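Local coordinates for protein endo-beta-1,4-glucanase (Bacillus licheniformis, PDB 2JEN) that hydrolyses beta-1,4-glucan chains, probably acting above all on the xyloglucan of plant cell walls, at residues Met157-Leu160 against Asn164-Pro167. The protein carries 1 engineered substitution. Sequence-based numbering, arbitrary orientation.
Sequences MIWL and NAGP. With GLC (alpha-D-glucopyranose), chain C; XYS (alpha-D-xylopyranose), chain B; GLC (alpha-D-glucopyranose), chain D; GLC (alpha-D-glucopyranose), chain E.
The six-membered ring of W159 meets A165, G166 and P167 with its outer atoms, and no hydrogen bond joins the two segments. W159 CZ3 touches A165 CB at 4.0 Å, with the methyl at the ring edge and near its plane. W159 CH2 reaches G166 C at 3.6 Å, in an oblique approach to the peptide between G166 and P167. Further round the ring, W159 CZ2 packs on P167 CB at 3.9 Å. CB of W159 points toward the loop, and with CG anti to the carbonyl carbon (chi1 -58°) the indole extends to it. The same ring edge meets the sugar. O2 of the chain C glucose lies in the ring plane, 3.6 Å from W159 CH2. O2 of this glucose donates a hydrogen bond to G166 O at 2.6 Å. G166 N also donates to O5 of the xylose, a weak bond (3.0 Å, N-H...O 132°). G166 thus bonds to both a glucose and a xylose, consistent with an enzyme that binds xyloglucan. M157 lies two residues before W159 on the strand, and its SD comes within 3.4 Å of O3 of the chain C glucose. The fold is the beta-jelly roll of family 12, in the concanavalin clan. Strand 154-163 carries W159 in the curved sheet that lines the glycan cleft, and 164-167 is the loop that follows. An alanine in place of W159 would probably leave A165 and P167 without their aromatic partner and let the G166 carbonyl shift away from the glucose. W159 also touches N133 and A135 of strand 131-141 and I203 of strand 195-204. P167 packs on S201, I203 and Y185. The loop is tied back by A165 N to N162 OD1, and by N164 ND2 to G130 O.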
ATOM      1  N   MET A 157      17.106  -7.809  30.168  1.00 11.05           N
ATOM      2  CA  MET A 157      16.312  -6.748  29.598  1.00 11.08           C
ATOM      3  C   MET A 157      16.341  -5.529  30.508  1.00 11.40           C
ATOM      4  O   MET A 157      16.277  -5.647  31.743  1.00 13.01           O
ATOM      5  CB  MET A 157      14.869  -7.182  29.435  1.00 11.48           C
ATOM      6  CG  MET A 157      14.698  -8.434  28.662  1.00 11.76           C
ATOM      7  SD  MET A 157      13.008  -8.625  28.103  1.00 15.27           S
ATOM      8  CE  MET A 157      12.986  -7.534  26.665  1.00 16.85           C
ATOM      9  N   ILE A 158      16.415  -4.352  29.926  1.00 10.81           N
ATOM     10  CA  ILE A 158      16.417  -3.093  30.658  1.00 11.03           C
ATOM     11  C   ILE A 158      15.367  -2.221  30.029  1.00 10.26           C
ATOM     12  O   ILE A 158      15.588  -1.665  28.936  1.00 10.92           O
ATOM     13  CB  ILE A 158      17.807  -2.432  30.705  1.00 11.83           C
ATOM     14  CG1 ILE A 158      18.890  -3.396  31.201  1.00 12.16           C
ATOM     15  CG2 ILE A 158      17.731  -1.143  31.549  1.00 12.56           C
ATOM     16  CD1 ILE A 158      20.284  -2.875  31.164  1.00 13.64           C
ATOM     17  N   TRP A 159      14.229  -2.101  30.681  1.00 10.69           N
ATOM     18  CA  TRP A 159      13.081  -1.393  30.142  1.00  9.91           C
ATOM     19  C   TRP A 159      13.101   0.078  30.563  1.00 10.47           C
ATOM     20  O   TRP A 159      13.023   0.403  31.755  1.00 12.22           O
ATOM     21  CB  TRP A 159      11.738  -1.983  30.583  1.00 11.06           C
ATOM     22  CG  TRP A 159      11.465  -3.419  30.253  1.00 11.09           C
ATOM     23  CD1 TRP A 159      12.353  -4.447  30.079  1.00 11.94           C
ATOM     24  CD2 TRP A 159      10.164  -3.990  30.159  1.00 10.24           C
ATOM     25  NE1 TRP A 159      11.668  -5.620  29.836  1.00 12.45           N
ATOM     26  CE2 TRP A 159      10.323  -5.360  29.894  1.00 11.54           C
ATOM     27  CE3 TRP A 159       8.887  -3.474  30.274  1.00 11.28           C
ATOM     28  CZ2 TRP A 159       9.238  -6.224  29.740  1.00 12.34           C
ATOM     29  CZ3 TRP A 159       7.799  -4.344  30.107  1.00 12.05           C
ATOM     30  CH2 TRP A 159       8.005  -5.706  29.861  1.00 11.63           C
ATOM     31  N   LEU A 160      13.207   0.961  29.579  1.00 10.58           N
ATOM     32  CA  LEU A 160      13.119   2.397  29.784  1.00 10.85           C
ATOM     33  C   LEU A 160      11.698   2.897  29.679  1.00 11.88           C
ATOM     34  O   LEU A 160      11.395   3.993  30.143  1.00 12.24           O
ATOM     35  CB  LEU A 160      14.013   3.117  28.797  1.00 10.97           C
ATOM     36  CG  LEU A 160      15.495   2.794  28.839  1.00 11.09           C
ATOM     37  CD1 LEU A 160      16.291   3.661  27.854  1.00 12.71           C
ATOM     38  CD2 LEU A 160      16.104   2.858  30.256  1.00 13.76           C
ATOM     39  N   ASN A 164       1.606  -0.441  29.754  1.00 12.54           N
ATOM     40  CA  ASN A 164       0.565  -1.441  29.954  1.00 13.03           C
ATOM     41  C   ASN A 164       1.065  -2.872  29.932  1.00 13.26           C
ATOM     42  O   ASN A 164       0.258  -3.804  29.892  1.00 14.58           O
ATOM     43  CB  ASN A 164      -0.619  -1.263  28.996  1.00 13.35           C
ATOM     44  CG  ASN A 164      -1.237   0.102  29.080  1.00 14.38           C
ATOM     45  OD1 ASN A 164      -1.581   0.559  30.176  1.00 20.03           O
ATOM     46  ND2 ASN A 164      -1.399   0.767  27.937  1.00 16.63           N
ATOM     47  N   ALA A 165       2.377  -3.051  29.961  1.00 13.26           N
ATOM     48  CA  ALA A 165       2.947  -4.387  29.860  1.00 13.39           C
ATOM     49  C   ALA A 165       3.511  -4.871  31.175  1.00 13.76           C
ATOM     50  O   ALA A 165       3.359  -4.224  32.225  1.00 15.07           O
ATOM     51  CB  ALA A 165       4.045  -4.467  28.728  1.00 13.92           C
ATOM     52  N   GLY A 166       4.123  -6.041  31.122  1.00 14.14           N
ATOM     53  CA  GLY A 166       4.818  -6.593  32.269  1.00 15.22           C
ATOM     54  C   GLY A 166       5.740  -7.695  31.809  1.00 15.24           C
ATOM     55  O   GLY A 166       5.545  -8.267  30.742  1.00 15.16           O
ATOM     56  N   PRO A 167       6.785  -7.971  32.580  1.00 15.29           N
ATOM     57  CA  PRO A 167       7.839  -8.836  32.167  1.00 14.20           C
ATOM     58  C   PRO A 167       7.605 -10.307  32.458  1.00 14.56           C
ATOM     59  O   PRO A 167       6.625 -10.686  33.139  1.00 15.71           O
ATOM     60  CB  PRO A 167       9.026  -8.311  32.974  1.00 15.42           C
ATOM     61  CG  PRO A 167       8.391  -7.945  34.271  1.00 16.87           C
ATOM     62  CD  PRO A 167       7.102  -7.297  33.855  1.00 17.47           C
TER
HETATM   63  C1  GLC C   2       6.638 -11.310  28.348  1.00 16.65           C
HETATM   64  C2  GLC C   2       7.660 -10.211  28.519  1.00 14.05           C
HETATM   65  C3  GLC C   2       8.586 -10.119  27.330  1.00 15.37           C
HETATM   66  C4  GLC C   2       9.141 -11.484  26.918  1.00 16.78           C
HETATM   67  C5  GLC C   2       7.987 -12.499  26.861  1.00 17.30           C
HETATM   68  C6  GLC C   2       8.522 -13.901  26.584  1.00 20.87           C
HETATM   69  O2  GLC C   2       6.987  -8.977  28.651  1.00 15.17           O
HETATM   70  O3  GLC C   2       9.656  -9.272  27.664  1.00 15.22           O
HETATM   71  O4  GLC C   2       9.834 -11.370  25.675  1.00 17.82           O
HETATM   72  O5  GLC C   2       7.327 -12.534  28.106  1.00 17.36           O
HETATM   73  O6  GLC C   2       7.433 -14.746  26.208  1.00 22.66           O
HETATM   74  C1  XYS B   4       2.069  -8.614  30.151  1.00 18.15           C
HETATM   75  C2  XYS B   4       0.762  -8.269  30.818  1.00 18.84           C
HETATM   76  C3  XYS B   4      -0.336  -8.162  29.783  1.00 20.63           C
HETATM   77  C4  XYS B   4       0.088  -7.171  28.714  1.00 18.01           C
HETATM   78  C5  XYS B   4       1.430  -7.617  28.166  1.00 16.06           C
HETATM   79  O2  XYS B   4       0.433  -9.256  31.804  1.00 24.14           O
HETATM   80  O3  XYS B   4      -1.564  -7.771  30.384  1.00 23.51           O
HETATM   81  O4  XYS B   4      -0.857  -7.224  27.655  1.00 22.13           O
HETATM   82  O5  XYS B   4       2.425  -7.672  29.186  1.00 16.30           O
HETATM   83  C1  GLC D   1      12.913 -11.379  25.897  0.50 21.68           C
HETATM   84  C2  GLC D   1      12.801 -12.823  25.416  0.50 21.90           C
HETATM   85  C3  GLC D   1      13.592 -12.967  24.143  0.50 20.63           C
HETATM   86  C4  GLC D   1      12.987 -12.045  23.089  0.50 19.70           C
HETATM   87  C5  GLC D   1      13.097 -10.631  23.674  0.50 19.02           C
HETATM   88  C6  GLC D   1      12.709  -9.510  22.701  0.50 17.83           C
HETATM   89  O1  GLC D   1      12.262 -11.156  27.116  0.50 25.97           O
HETATM   90  O2  GLC D   1      13.328 -13.800  26.286  0.50 21.91           O
HETATM   91  O3  GLC D   1      13.591 -14.367  23.860  0.50 21.86           O
HETATM   92  O4  GLC D   1      13.738 -12.090  21.896  0.50 17.91           O
HETATM   93  O5  GLC D   1      12.339 -10.570  24.874  0.50 21.15           O
HETATM   94  O6  GLC D   1      11.413  -9.698  22.174  0.50 14.49           O
HETATM   95  C1  GLC E   1       2.665 -13.464  31.186  1.00 23.47           C
HETATM   96  C2  GLC E   1       3.864 -14.323  30.841  1.00 23.54           C
HETATM   97  C3  GLC E   1       5.115 -13.481  30.594  1.00 20.39           C
HETATM   98  C4  GLC E   1       4.817 -12.343  29.612  1.00 17.22           C
HETATM   99  C5  GLC E   1       3.601 -11.573  30.098  1.00 17.89           C
HETATM  100  C6  GLC E   1       3.191 -10.470  29.111  1.00 17.36           C
HETATM  101  O1  GLC E   1       1.499 -14.270  31.143  1.00 25.90           O
HETATM  102  O2  GLC E   1       4.152 -15.170  31.943  1.00 26.78           O
HETATM  103  O3  GLC E   1       6.172 -14.273  30.105  1.00 23.29           O
HETATM  104  O4  GLC E   1       5.903 -11.428  29.584  1.00 16.56           O
HETATM  105  O5  GLC E   1       2.500 -12.467  30.194  1.00 21.25           O
HETATM  106  O6  GLC E   1       1.967  -9.912  29.581  1.00 17.93           O